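Local coordinates for protein putative peptidase (Bacteroides fragilis, PDB 5DYN) that probably acts as a clostripain-family (C11) cysteine protease that activates Bacteroides fragilis toxin by cleavage, and is represented here by the C-terminal part of the protein, at residues B[32-37]-B[54-59]; B[27-32]-B[61-66]; B[40-45]-B[118-123]; B[36-41]-B[211-216]. All blocks are in the same frame, centred on the assembly; numbering follows the deposited sequence. Where two conformers were deposited one is given.

Interaction 1 (B[32-37]-B[54-59]). With NA (sodium ion), chain J.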
loop_
_atom_site.group_PDB
_atom_site.type_symbol
_atom_site.label_atom_id
_atom_site.label_comp_id
_atom_site.label_asym_id
_atom_site.label_seq_id
_atom_site.Cartn_x
_atom_site.Cartn_y
_atom_site.Cartn_z
ATOM N N ALA B 32 -3.975 2.232 -2.795
ATOM C CA ALA B 32 -4.145 3.448 -2.012
ATOM C C ALA B 32 -2.833 4.224 -1.965
ATOM O O ALA B 32 -1.765 3.667 -2.218
ATOM C CB ALA B 32 -4.621 3.116 -0.608
ATOM N N CYS B 33 -2.917 5.509 -1.633
ATOM C CA CYS B 33 -1.756 6.394 -1.669
ATOM C C CYS B 33 -0.719 6.094 -0.593
ATOM O O CYS B 33 -1.064 5.728 0.526
ATOM C CB CYS B 33 -2.202 7.851 -1.535
ATOM S SG CYS B 33 -2.674 8.635 -3.088
ATOM N N PHE B 34 0.554 6.239 -0.960
ATOM C CA PHE B 34 1.653 6.347 0.001
ATOM C C PHE B 34 1.886 5.117 0.877
ATOM O O PHE B 34 2.595 5.206 1.876
ATOM C CB PHE B 34 1.417 7.550 0.921
ATOM C CG PHE B 34 1.344 8.874 0.208
ATOM C CD1 PHE B 34 2.341 9.268 -0.671
ATOM C CD2 PHE B 34 0.282 9.739 0.439
ATOM C CE1 PHE B 34 2.278 10.497 -1.313
ATOM C CE2 PHE B 34 0.211 10.967 -0.200
ATOM C CZ PHE B 34 1.212 11.347 -1.074
ATOM N N MET B 35 1.308 3.977 0.516
ATOM C CA MET B 35 1.330 2.831 1.419
ATOM C C MET B 35 2.585 1.963 1.296
ATOM O O MET B 35 2.825 1.094 2.139
ATOM C CB MET B 35 0.086 1.966 1.204
ATOM C CG MET B 35 -1.217 2.666 1.555
ATOM S SD MET B 35 -1.153 3.586 3.109
ATOM C CE MET B 35 -0.903 2.272 4.304
ATOM N N GLU B 36 3.389 2.187 0.263
ATOM C CA GLU B 36 4.620 1.418 0.130
ATOM C C GLU B 36 5.715 2.072 0.964
ATOM O O GLU B 36 6.698 2.599 0.438
ATOM C CB GLU B 36 5.044 1.295 -1.334
ATOM C CG GLU B 36 5.973 0.114 -1.618
ATOM C CD GLU B 36 5.274 -1.242 -1.531
ATOM O OE1 GLU B 36 4.038 -1.277 -1.362
ATOM O OE2 GLU B 36 5.963 -2.279 -1.642
ATOM N N ALA B 37 5.520 2.038 2.279
ATOM C CA ALA B 37 6.454 2.625 3.228
ATOM C C ALA B 37 7.093 1.537 4.078
ATOM O O ALA B 37 6.452 0.535 4.396
ATOM C CB ALA B 37 5.747 3.641 4.109
ATOM N N SER B 54 2.173 1.967 -3.924
ATOM C CA SER B 54 3.086 2.999 -4.396
ATOM C C SER B 54 3.644 3.765 -3.214
ATOM O O SER B 54 2.933 4.001 -2.242
ATOM C CB SER B 54 2.384 3.960 -5.356
ATOM O OG SER B 54 3.248 5.014 -5.744
ATOM N N PRO B 55 4.925 4.152 -3.286
ATOM C CA PRO B 55 5.504 5.000 -2.241
ATOM C C PRO B 55 4.954 6.420 -2.330
ATOM O O PRO B 55 5.018 7.182 -1.361
ATOM C CB PRO B 55 7.003 4.960 -2.546
ATOM C CG PRO B 55 7.072 4.698 -4.016
ATOM C CD PRO B 55 5.912 3.791 -4.320
ATOM N N THR B 56 4.412 6.763 -3.495
ATOM C CA THR B 56 3.831 8.079 -3.713
ATOM C C THR B 56 2.326 7.958 -3.977
ATOM O O THR B 56 1.687 7.003 -3.528
ATOM C CB THR B 56 4.530 8.811 -4.882
ATOM O OG1 THR B 56 3.942 10.105 -5.062
ATOM C CG2 THR B 56 4.420 8.008 -6.178
ATOM N N GLU B 57 1.758 8.922 -4.696
ATOM C CA GLU B 57 0.315 8.943 -4.921
ATOM C C GLU B 57 -0.158 7.909 -5.943
ATOM O O GLU B 57 0.496 7.674 -6.960
ATOM C CB GLU B 57 -0.126 10.339 -5.359
ATOM C CG GLU B 57 0.212 11.414 -4.347
ATOM C CD GLU B 57 -0.188 12.798 -4.807
ATOM O OE1 GLU B 57 -1.356 12.975 -5.216
ATOM O OE2 GLU B 57 0.667 13.710 -4.758
ATOM N N ILE B 58 -1.302 7.298 -5.649
ATOM C CA ILE B 58 -1.949 6.338 -6.537
ATOM C C ILE B 58 -3.020 7.036 -7.382
ATOM O O ILE B 58 -3.801 7.827 -6.857
ATOM C CB ILE B 58 -2.583 5.175 -5.729
ATOM C CG1 ILE B 58 -1.521 4.140 -5.357
ATOM C CG2 ILE B 58 -3.713 4.505 -6.505
ATOM C CD1 ILE B 58 -0.957 3.396 -6.549
ATOM N N PRO B 59 -3.045 6.757 -8.696
ATOM C CA PRO B 59 -4.061 7.317 -9.597
ATOM C C PRO B 59 -5.483 7.030 -9.122
ATOM O O PRO B 59 -5.751 5.934 -8.637
ATOM C CB PRO B 59 -3.783 6.603 -10.926
ATOM C CG PRO B 59 -2.344 6.229 -10.859
ATOM C CD PRO B 59 -2.075 5.910 -9.414
HETATM NA NA NA J . 4.926 6.299 1.123
#

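Interaction 2 (B[27-32]-B[61-66]). With NA (sodium ion), chain E.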
loop_
_atom_site.group_PDB
_atom_site.type_symbol
_atom_site.label_atom_id
_atom_site.label_comp_id
_atom_site.label_asym_id
_atom_site.label_seq_id
_atom_site.Cartn_x
_atom_site.Cartn_y
_atom_site.Cartn_z
ATOM N N PHE B 27 -0.347 -11.878 -0.529
ATOM C CA PHE B 27 -0.051 -10.485 -0.823
ATOM C C PHE B 27 -0.985 -9.544 -0.075
ATOM O O PHE B 27 -2.141 -9.878 0.188
ATOM C CB PHE B 27 -0.145 -10.225 -2.332
ATOM C CG PHE B 27 -1.471 -10.610 -2.940
ATOM C CD1 PHE B 27 -2.552 -9.740 -2.899
ATOM C CD2 PHE B 27 -1.629 -11.836 -3.568
ATOM C CE1 PHE B 27 -3.768 -10.092 -3.459
ATOM C CE2 PHE B 27 -2.843 -12.193 -4.131
ATOM C CZ PHE B 27 -3.912 -11.321 -4.077
ATOM N N LEU B 28 -0.468 -8.372 0.276
ATOM C CA LEU B 28 -1.297 -7.285 0.780
ATOM C C LEU B 28 -1.261 -6.142 -0.227
ATOM O O LEU B 28 -0.344 -5.322 -0.218
ATOM C CB LEU B 28 -0.825 -6.808 2.156
ATOM C CG LEU B 28 -1.262 -7.626 3.376
ATOM C CD1 LEU B 28 -0.486 -8.929 3.472
ATOM C CD2 LEU B 28 -1.108 -6.812 4.653
ATOM N N PHE B 29 -2.255 -6.107 -1.106
ATOM C CA PHE B 29 -2.299 -5.102 -2.160
ATOM C C PHE B 29 -3.035 -3.854 -1.680
ATOM O O PHE B 29 -4.249 -3.875 -1.472
ATOM C CB PHE B 29 -2.968 -5.674 -3.416
ATOM C CG PHE B 29 -3.104 -4.686 -4.545
ATOM C CD1 PHE B 29 -2.179 -3.665 -4.717
ATOM C CD2 PHE B 29 -4.167 -4.774 -5.430
ATOM C CE1 PHE B 29 -2.313 -2.757 -5.749
ATOM C CE2 PHE B 29 -4.304 -3.869 -6.464
ATOM C CZ PHE B 29 -3.374 -2.859 -6.624
ATOM N N PHE B 30 -2.287 -2.768 -1.504
ATOM C CA PHE B 30 -2.869 -1.482 -1.140
ATOM C C PHE B 30 -3.080 -0.603 -2.366
ATOM O O PHE B 30 -2.179 0.129 -2.780
ATOM C CB PHE B 30 -1.983 -0.748 -0.131
ATOM C CG PHE B 30 -2.152 -1.221 1.282
ATOM C CD1 PHE B 30 -1.501 -2.356 1.730
ATOM C CD2 PHE B 30 -2.958 -0.525 2.166
ATOM C CE1 PHE B 30 -1.654 -2.792 3.031
ATOM C CE2 PHE B 30 -3.118 -0.957 3.469
ATOM C CZ PHE B 30 -2.464 -2.092 3.901
ATOM N N ASP B 31 -4.270 -0.681 -2.949
ATOM C CA ASP B 31 -4.660 0.248 -3.999
ATOM C C ASP B 31 -4.997 1.583 -3.346
ATOM O O ASP B 31 -6.155 2.003 -3.328
ATOM C CB ASP B 31 -5.852 -0.285 -4.795
ATOM C CG ASP B 31 -5.908 0.272 -6.204
ATOM O OD1 ASP B 31 -5.138 1.211 -6.506
ATOM O OD2 ASP B 31 -6.731 -0.221 -7.008
ATOM N N ALA B 32 -3.975 2.232 -2.795
ATOM C CA ALA B 32 -4.145 3.448 -2.012
ATOM C C ALA B 32 -2.833 4.224 -1.965
ATOM O O ALA B 32 -1.765 3.667 -2.218
ATOM C CB ALA B 32 -4.621 3.116 -0.608
ATOM N N PRO B 61 -8.368 6.328 -10.737
ATOM C CA PRO B 61 -8.958 5.102 -11.290
ATOM C C PRO B 61 -8.326 3.816 -10.749
ATOM O O PRO B 61 -8.852 2.734 -10.998
ATOM C CB PRO B 61 -8.703 5.238 -12.799
ATOM C CG PRO B 61 -7.615 6.254 -12.923
ATOM C CD PRO B 61 -7.851 7.206 -11.800
ATOM N N GLY B 62 -7.212 3.937 -10.033
ATOM C CA GLY B 62 -6.599 2.804 -9.364
ATOM C C GLY B 62 -6.147 1.681 -10.277
ATOM O O GLY B 62 -5.686 1.913 -11.392
ATOM N N ALA B 63 -6.277 0.451 -9.797
ATOM C CA ALA B 63 -5.843 -0.711 -10.559
ATOM C C ALA B 63 -6.762 -0.995 -11.746
ATOM O O ALA B 63 -7.971 -0.774 -11.670
ATOM C CB ALA B 63 -5.767 -1.933 -9.651
ATOM N N PRO B 64 -6.178 -1.475 -12.856
ATOM C CA PRO B 64 -6.954 -2.042 -13.963
ATOM C C PRO B 64 -7.440 -3.430 -13.581
ATOM O O PRO B 64 -6.857 -4.431 -13.998
ATOM C CB PRO B 64 -5.947 -2.095 -15.112
ATOM C CG PRO B 64 -4.628 -2.244 -14.428
ATOM C CD PRO B 64 -4.734 -1.452 -13.152
ATOM N N TYR B 65 -8.502 -3.486 -12.786
ATOM C CA TYR B 65 -8.963 -4.745 -12.210
ATOM C C TYR B 65 -9.443 -5.748 -13.256
ATOM O O TYR B 65 -9.724 -6.899 -12.927
ATOM C CB TYR B 65 -10.072 -4.480 -11.186
ATOM C CG TYR B 65 -9.560 -3.871 -9.899
ATOM C CD1 TYR B 65 -8.923 -4.655 -8.944
ATOM C CD2 TYR B 65 -9.708 -2.514 -9.639
ATOM C CE1 TYR B 65 -8.444 -4.105 -7.769
ATOM C CE2 TYR B 65 -9.234 -1.956 -8.465
ATOM C CZ TYR B 65 -8.603 -2.757 -7.533
ATOM O OH TYR B 65 -8.128 -2.210 -6.362
ATOM N N GLN B 66 -9.528 -5.324 -14.514
ATOM C CA GLN B 66 -9.846 -6.257 -15.586
ATOM C C GLN B 66 -8.651 -7.173 -15.848
ATOM O O GLN B 66 -8.814 -8.299 -16.315
ATOM C CB GLN B 66 -10.253 -5.517 -16.864
ATOM C CG GLN B 66 -9.192 -4.598 -17.440
ATOM C CD GLN B 66 -9.338 -3.164 -16.970
ATOM O OE1 GLN B 66 -9.825 -2.902 -15.871
ATOM N NE2 GLN B 66 -8.918 -2.225 -17.807
HETATM NA NA NA E . -9.803 0.960 -12.184
HETATM O O HOH W 1 -10.685 2.783 -13.741
#

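Interaction 3 (B[40-45]-B[118-123]). With NA (sodium ion), chain H.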
loop_
_atom_site.group_PDB
_atom_site.type_symbol
_atom_site.label_atom_id
_atom_site.label_comp_id
_atom_site.label_asym_id
_atom_site.label_seq_id
_atom_site.Cartn_x
_atom_site.Cartn_y
_atom_site.Cartn_z
ATOM N N VAL B 40 5.113 0.783 7.162
ATOM C CA VAL B 40 3.906 -0.007 6.952
ATOM C C VAL B 40 4.286 -1.453 6.659
ATOM O O VAL B 40 3.671 -2.386 7.180
ATOM C CB VAL B 40 3.057 0.559 5.802
ATOM C CG1 VAL B 40 1.815 -0.294 5.584
ATOM C CG2 VAL B 40 2.677 2.005 6.098
ATOM N N ALA B 41 5.311 -1.626 5.832
ATOM C CA ALA B 41 5.832 -2.949 5.515
ATOM C C ALA B 41 6.256 -3.688 6.777
ATOM O O ALA B 41 5.928 -4.860 6.957
ATOM C CB ALA B 41 6.999 -2.843 4.548
ATOM N N TYR B 42 6.978 -3.003 7.657
ATOM C CA TYR B 42 7.446 -3.640 8.881
ATOM C C TYR B 42 6.285 -3.938 9.819
ATOM O O TYR B 42 6.225 -5.011 10.412
ATOM C CB TYR B 42 8.489 -2.779 9.601
ATOM C CG TYR B 42 9.094 -3.482 10.799
ATOM C CD1 TYR B 42 10.185 -4.330 10.652
ATOM C CD2 TYR B 42 8.562 -3.317 12.071
ATOM C CE1 TYR B 42 10.734 -4.985 11.742
ATOM C CE2 TYR B 42 9.102 -3.970 13.164
ATOM C CZ TYR B 42 10.187 -4.804 12.995
ATOM O OH TYR B 42 10.727 -5.453 14.084
ATOM N N ALA B 43 5.367 -2.989 9.960
ATOM C CA ALA B 43 4.238 -3.163 10.867
ATOM C C ALA B 43 3.347 -4.334 10.448
ATOM O O ALA B 43 2.699 -4.956 11.289
ATOM C CB ALA B 43 3.421 -1.883 10.950
ATOM N N LEU B 44 3.325 -4.638 9.152
ATOM C CA LEU B 44 2.452 -5.687 8.633
ATOM C C LEU B 44 3.231 -6.895 8.120
ATOM O O LEU B 44 2.693 -7.703 7.362
ATOM C CB LEU B 44 1.567 -5.139 7.508
ATOM C CG LEU B 44 0.637 -3.970 7.847
ATOM C CD1 LEU B 44 -0.232 -3.607 6.651
ATOM C CD2 LEU B 44 -0.222 -4.293 9.058
ATOM N N ARG B 45 4.488 -7.022 8.537
ATOM C CA ARG B 45 5.355 -8.083 8.030
ATOM C C ARG B 45 4.840 -9.477 8.400
ATOM O O ARG B 45 5.141 -10.458 7.719
ATOM C CB ARG B 45 6.786 -7.898 8.550
ATOM C CG ARG B 45 6.945 -8.176 10.037
ATOM C CD ARG B 45 8.240 -7.604 10.581
ATOM N NE ARG B 45 8.424 -7.918 11.995
ATOM C CZ ARG B 45 7.799 -7.295 12.988
ATOM N NH1 ARG B 45 6.940 -6.319 12.728
ATOM N NH2 ARG B 45 8.032 -7.647 14.244
ATOM N N GLU B 118 11.827 -10.141 4.781
ATOM C CA GLU B 118 13.153 -9.532 4.840
ATOM C C GLU B 118 13.169 -8.222 5.627
ATOM O O GLU B 118 14.217 -7.590 5.767
ATOM C CB GLU B 118 13.683 -9.291 3.425
ATOM C CG GLU B 118 13.966 -10.564 2.630
ATOM C CD GLU B 118 15.264 -11.245 3.041
ATOM O OE1 GLU B 118 15.884 -10.820 4.042
ATOM O OE2 GLU B 118 15.674 -12.206 2.354
ATOM N N LEU B 119 12.013 -7.824 6.147
ATOM C CA LEU B 119 11.889 -6.547 6.848
ATOM C C LEU B 119 12.635 -6.526 8.184
ATOM O O LEU B 119 13.133 -5.480 8.608
ATOM C CB LEU B 119 10.414 -6.207 7.069
ATOM C CG LEU B 119 9.825 -5.204 6.075
ATOM C CD1 LEU B 119 10.465 -3.834 6.265
ATOM C CD2 LEU B 119 10.015 -5.691 4.646
ATOM N N GLU B 120 12.710 -7.673 8.847
ATOM C CA GLU B 120 13.444 -7.754 10.099
ATOM C C GLU B 120 14.946 -7.636 9.854
ATOM O O GLU B 120 15.646 -6.959 10.609
ATOM C CB GLU B 120 13.111 -9.050 10.834
ATOM C CG GLU B 120 11.666 -9.101 11.302
ATOM C CD GLU B 120 11.401 -10.223 12.280
ATOM O OE1 GLU B 120 12.277 -11.101 12.432
ATOM O OE2 GLU B 120 10.316 -10.220 12.899
ATOM N N ASN B 121 15.441 -8.284 8.802
ATOM C CA ASN B 121 16.843 -8.160 8.414
ATOM C C ASN B 121 17.189 -6.716 8.066
ATOM O O ASN B 121 18.286 -6.237 8.356
ATOM C CB ASN B 121 17.166 -9.070 7.223
ATOM C CG ASN B 121 17.069 -10.546 7.565
ATOM O OD1 ASN B 121 17.059 -10.927 8.735
ATOM N ND2 ASN B 121 17.009 -11.387 6.537
ATOM N N LEU B 122 16.240 -6.029 7.435
ATOM C CA LEU B 122 16.430 -4.639 7.039
ATOM C C LEU B 122 16.529 -3.727 8.261
ATOM O O LEU B 122 17.358 -2.818 8.301
ATOM C CB LEU B 122 15.291 -4.181 6.128
ATOM C CG LEU B 122 15.455 -2.795 5.500
ATOM C CD1 LEU B 122 16.750 -2.718 4.703
ATOM C CD2 LEU B 122 14.254 -2.465 4.624
ATOM N N ALA B 123 15.680 -3.980 9.253
ATOM C CA ALA B 123 15.709 -3.224 10.500
ATOM C C ALA B 123 17.049 -3.388 11.211
ATOM O O ALA B 123 17.581 -2.435 11.782
ATOM C CB ALA B 123 14.568 -3.656 11.411
HETATM NA NA NA H . 17.124 -8.168 4.034
#

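Interaction 4 (B[36-41]-B[211-216]). With NA (sodium ion), chain G; NA (sodium ion), chain J.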
loop_
_atom_site.group_PDB
_atom_site.type_symbol
_atom_site.label_atom_id
_atom_site.label_comp_id
_atom_site.label_asym_id
_atom_site.label_seq_id
_atom_site.Cartn_x
_atom_site.Cartn_y
_atom_site.Cartn_z
ATOM N N GLU B 36 3.389 2.187 0.263
ATOM C CA GLU B 36 4.620 1.418 0.130
ATOM C C GLU B 36 5.715 2.072 0.964
ATOM O O GLU B 36 6.698 2.599 0.438
ATOM C CB GLU B 36 5.044 1.295 -1.334
ATOM C CG GLU B 36 5.973 0.114 -1.618
ATOM C CD GLU B 36 5.274 -1.242 -1.531
ATOM O OE1 GLU B 36 4.038 -1.277 -1.362
ATOM O OE2 GLU B 36 5.963 -2.279 -1.642
ATOM N N ALA B 37 5.520 2.038 2.279
ATOM C CA ALA B 37 6.454 2.625 3.228
ATOM C C ALA B 37 7.093 1.537 4.078
ATOM O O ALA B 37 6.452 0.535 4.396
ATOM C CB ALA B 37 5.747 3.641 4.109
ATOM N N VAL B 38 8.354 1.738 4.445
ATOM C CA VAL B 38 9.073 0.760 5.251
ATOM C C VAL B 38 8.367 0.551 6.596
ATOM O O VAL B 38 8.361 -0.553 7.136
ATOM C CB VAL B 38 10.552 1.187 5.471
ATOM C CG1 VAL B 38 10.642 2.529 6.188
ATOM C CG2 VAL B 38 11.322 0.113 6.223
ATOM N N GLU B 39 7.737 1.604 7.107
ATOM C CA GLU B 39 7.059 1.542 8.394
ATOM C C GLU B 39 5.770 0.733 8.314
ATOM O O GLU B 39 5.371 0.081 9.279
ATOM C CB GLU B 39 6.761 2.950 8.907
ATOM C CG GLU B 39 8.001 3.812 9.102
ATOM C CD GLU B 39 8.380 4.601 7.854
ATOM O OE1 GLU B 39 7.828 4.326 6.765
ATOM O OE2 GLU B 39 9.236 5.502 7.965
ATOM N N VAL B 40 5.113 0.783 7.162
ATOM C CA VAL B 40 3.906 -0.007 6.952
ATOM C C VAL B 40 4.286 -1.453 6.659
ATOM O O VAL B 40 3.671 -2.386 7.180
ATOM C CB VAL B 40 3.057 0.559 5.802
ATOM C CG1 VAL B 40 1.815 -0.294 5.584
ATOM C CG2 VAL B 40 2.677 2.005 6.098
ATOM N N ALA B 41 5.311 -1.626 5.832
ATOM C CA ALA B 41 5.832 -2.949 5.515
ATOM C C ALA B 41 6.256 -3.688 6.777
ATOM O O ALA B 41 5.928 -4.860 6.957
ATOM C CB ALA B 41 6.999 -2.843 4.548
ATOM N N LEU B 211 10.600 2.282 -2.045
ATOM C CA LEU B 211 10.160 2.119 -0.663
ATOM C C LEU B 211 10.449 3.394 0.109
ATOM O O LEU B 211 11.593 3.845 0.166
ATOM C CB LEU B 211 10.849 0.926 0.000
ATOM C CG LEU B 211 10.369 0.563 1.410
ATOM C CD1 LEU B 211 8.932 0.058 1.381
ATOM C CD2 LEU B 211 11.291 -0.464 2.051
ATOM N N SER B 212 9.413 3.979 0.701
ATOM C CA SER B 212 9.567 5.272 1.352
ATOM C C SER B 212 9.968 5.150 2.816
ATOM O O SER B 212 9.827 4.093 3.433
ATOM C CB SER B 212 8.275 6.082 1.251
ATOM O OG SER B 212 7.318 5.614 2.182
ATOM N N THR B 213 10.469 6.253 3.358
ATOM C CA THR B 213 10.783 6.355 4.771
ATOM C C THR B 213 10.431 7.747 5.272
ATOM O O THR B 213 10.328 8.691 4.489
ATOM C CB THR B 213 12.269 6.085 5.051
ATOM O OG1 THR B 213 12.509 6.147 6.464
ATOM C CG2 THR B 213 13.137 7.127 4.355
ATOM N N TYR B 214 10.245 7.875 6.580
ATOM C CA TYR B 214 10.062 9.185 7.178
ATOM C C TYR B 214 11.424 9.782 7.509
ATOM O O TYR B 214 12.404 9.059 7.693
ATOM C CB TYR B 214 9.184 9.104 8.430
ATOM C CG TYR B 214 8.989 10.435 9.122
ATOM C CD1 TYR B 214 8.189 11.422 8.561
ATOM C CD2 TYR B 214 9.609 10.706 10.334
ATOM C CE1 TYR B 214 8.012 12.639 9.186
ATOM C CE2 TYR B 214 9.439 11.922 10.966
ATOM C CZ TYR B 214 8.640 12.883 10.389
ATOM O OH TYR B 214 8.468 14.093 11.020
ATOM N N ILE B 215 11.486 11.108 7.551
ATOM C CA ILE B 215 12.683 11.807 7.992
ATOM C C ILE B 215 12.271 12.937 8.924
ATOM O O ILE B 215 11.432 13.763 8.563
ATOM C CB ILE B 215 13.501 12.375 6.811
ATOM C CG1 ILE B 215 13.893 11.265 5.834
ATOM C CG2 ILE B 215 14.743 13.087 7.321
ATOM C CD1 ILE B 215 14.641 11.755 4.621
ATOM N N PRO B 216 12.843 12.961 10.137
ATOM C CA PRO B 216 12.568 14.014 11.119
ATOM C C PRO B 216 12.895 15.408 10.586
ATOM O O PRO B 216 13.775 15.567 9.738
ATOM C CB PRO B 216 13.480 13.645 12.292
ATOM C CG PRO B 216 13.663 12.175 12.170
ATOM C CD PRO B 216 13.713 11.910 10.692
HETATM NA NA NA G . 13.023 5.051 8.882
HETATM NA NA NA J . 4.926 6.299 1.123
HETATM O O HOH W 2 7.409 6.419 4.801
#

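Interaction 1 (B[32-37]-B[54-59])
The backbones of Phe-34 and Thr-56 pair where residues 32-37 and 54-59 run side by side in opposite directions, without forming regular strands. The two loops leave the C-terminal ends of the neighbouring parallel strands 25-31 and 50-53. In the caspase-like fold of clan CD peptidases the loops at the C-terminal ends of the strands shape the active site, and an Asp-Ala-Cys sequence at the C-terminal end of a strand is where the family carries its cysteine nucleophile, so a place for Cys-33 in the active site is consistent with this geometry. Two backbone bonds join the loops: Phe-34 N donates to Thr-56 O (2.9 Å), and Glu-36 N donates to Ser-54 O (3.1 Å). Both donors stand above the plane of the carbonyl they meet. Ser-54 OG accepts from Thr-56 N in an ST turn that shapes the second loop. A sodium ion joins the loops again, bound by Phe-34 O at 2.7 Å and Pro-55 O at 2.6 Å, with Ser-212 as a further ligand. Phe-34 starts out away from the other loop, but with CG anti to its carbonyl carbon (chi1 -61°) the ring returns, presenting its edge at CD1 to Pro-55 O. The ring also stacks on Tyr-157. Its CZ touches Glu-57 CG at 3.4 Å, the two side chains lying alongside one another, while the Glu-57 carboxylate continues to Ser-196 and Ala-197. Ile-58 places CG1 against Ala-32 O at 3.2 Å. Beside it the Ile-58 N-H points almost straight at Cys-33 SG, 3.2 Å from N to SG with an angle of 162°.

Interaction 2 (B[27-32]-B[61-66])
Asp-31 and Tyr-65 meet tip to tip, and the tight part of the contact gathers around one carboxylate oxygen. Asp-31 OD2 receives the Ala-63 N-H on its syn lone pair at 2.9 Å (156°), and Tyr-65 OH donates to OD2 in a weak bond (2.5 Å). The tyrosine ring and the carboxylate are turned 52° from each other. With CG anti to the backbone N (chi1 -154°), Asp-31 carries its carboxylate out across the gap, and OD1 comes against Gly-62 CA at 3.6 Å; this glycine, with its positive phi, has no CB to crowd the carboxylate. OD1 is held in turn by Tyr-86 on helix 78-92, so both oxygens of this buried group have partners. In fold terms, the end of strand 25-31, in the central beta sheet of the alpha/beta fold, is tied here to the turn that starts helix 65-72, with Pro-64 as its N-cap residue. Packing is looser toward Phe-29, whose CZ lies 4.0 Å from Ala-63 CB, at the ring edge, and Tyr-65 passes Phe-29 obliquely. On the other side of the turn, at the boundary with the other chain, a sodium ion takes Pro-61 O (2.3 Å), Ala-63 O (2.6 Å) and a water molecule, while Asp-35 and Glu-38 of the other chain add ligands. Glu-38 OE1 of that chain also accepts from Tyr-65 N.

Interaction 3 (B[40-45]-B[118-123])
Tyr-42 and Leu-119 mark the nearest approach of the two backbones, the end of helix 38-43 coming within 5.7 Å, CA to CA, of the first turn of helix 119-127. Leu-119 lodges its branch point against the neighbouring helix: CG and CD1 rest on Ala-41 CB, both at about 4.0 Å, and beside the backbone of Tyr-42. The tyrosine side chain slides past in the opposite direction. Anti to its own backbone N (chi1 -174°), its ring turns an edge to Leu-119 O, and CE1 touches Ala-123 CB at 4.1 Å; Glu-231 and Val-235 of helix 231-236 border the same side chain. Arg-45 spreads over one face of this ring, with NH1 3.2 Å above the ring plane near the rim and Tyr-42 CZ beneath the centre of the guanidinium. Two bonds fix the guanidinium in that orientation. NH1 returns to Tyr-42 O at 2.8 Å, approaching the carbonyl from the face opposite Arg-45 N, and NE forms a nearly straight (175°) salt-bridge bond of 3.1 Å to the anti lone pair of Glu-120 OE2. Because Glu-120 is exposed, the ion pair lies at the solvent margin, while Leu-119, Ala-41 and Tyr-42 are buried. The whole is a helix-helix packing between the helix of the 25-31 to 50-53 beta-alpha-beta crossover and the helix that follows strand 110-115 in this caspase-like fold.

Interaction 4 (B[36-41]-B[211-216])
Ala-37 and Ser-212 form a single parallel beta bridge immediately before helix 38-43, for which Ala-37 is the N-cap residue. Both backbone bonds of the bridge are nearly straight: Ser-212 N donates to Glu-36 O at 3.1 Å, and Val-38 N donates to Ser-212 O at 3.0 Å. In this way a first-turn N-H of the helix finds its acceptor on the short strand 212-213. Glu-39 supplies a third tie. Its OE2 accepts Tyr-214 N on the syn lone pair at 2.9 Å, bent to 150°, while OE1 accepts from a water that also hydrogen-bonds Ser-212 OG. Both buried carboxylate oxygens therefore have a partner, and the chain bend at chi2 (90°) helps bring the group back to the strand. The hydroxyls of Ser-212 and Thr-213 each bind a sodium ion: Ser-212 OG, at 2.7 Å, the one that also joins loops 32-37 and 54-59, and Thr-213 OG1, at 2.7 Å, another modelled beside Tyr-227, Trp-232 and Trp-238. Thr-213 OG1 also donates to Tyr-214 O, and Tyr-214 OH pairs with Asn-224. An apolar touch completes the contact, Leu-211 CD2 lying 3.9 Å from Val-38 CB.

How the interactions relate
Residues 27-45 run through all four contacts in chain order: strand 25-31 in interaction 2, its following loop in interaction 1, then helix 38-43 in interactions 4 and 3. Interaction 1 is nested within the chain loop closed by interaction 2, with centres about 11 Å apart and Ala-32 in common. Interactions 1 and 4 share Glu-36, Ala-37 and one sodium ion, whereas interactions 3 and 4, about 10 Å apart, share Val-40 and Ala-41. Interactions 2 and 3 are the most distant, about 21 Å between centres, yet Leu-44 still packs on Leu-28 and Phe-30. One short strand-loop-helix unit thereby joins the sheet to sequence-distant parts of the protease domain.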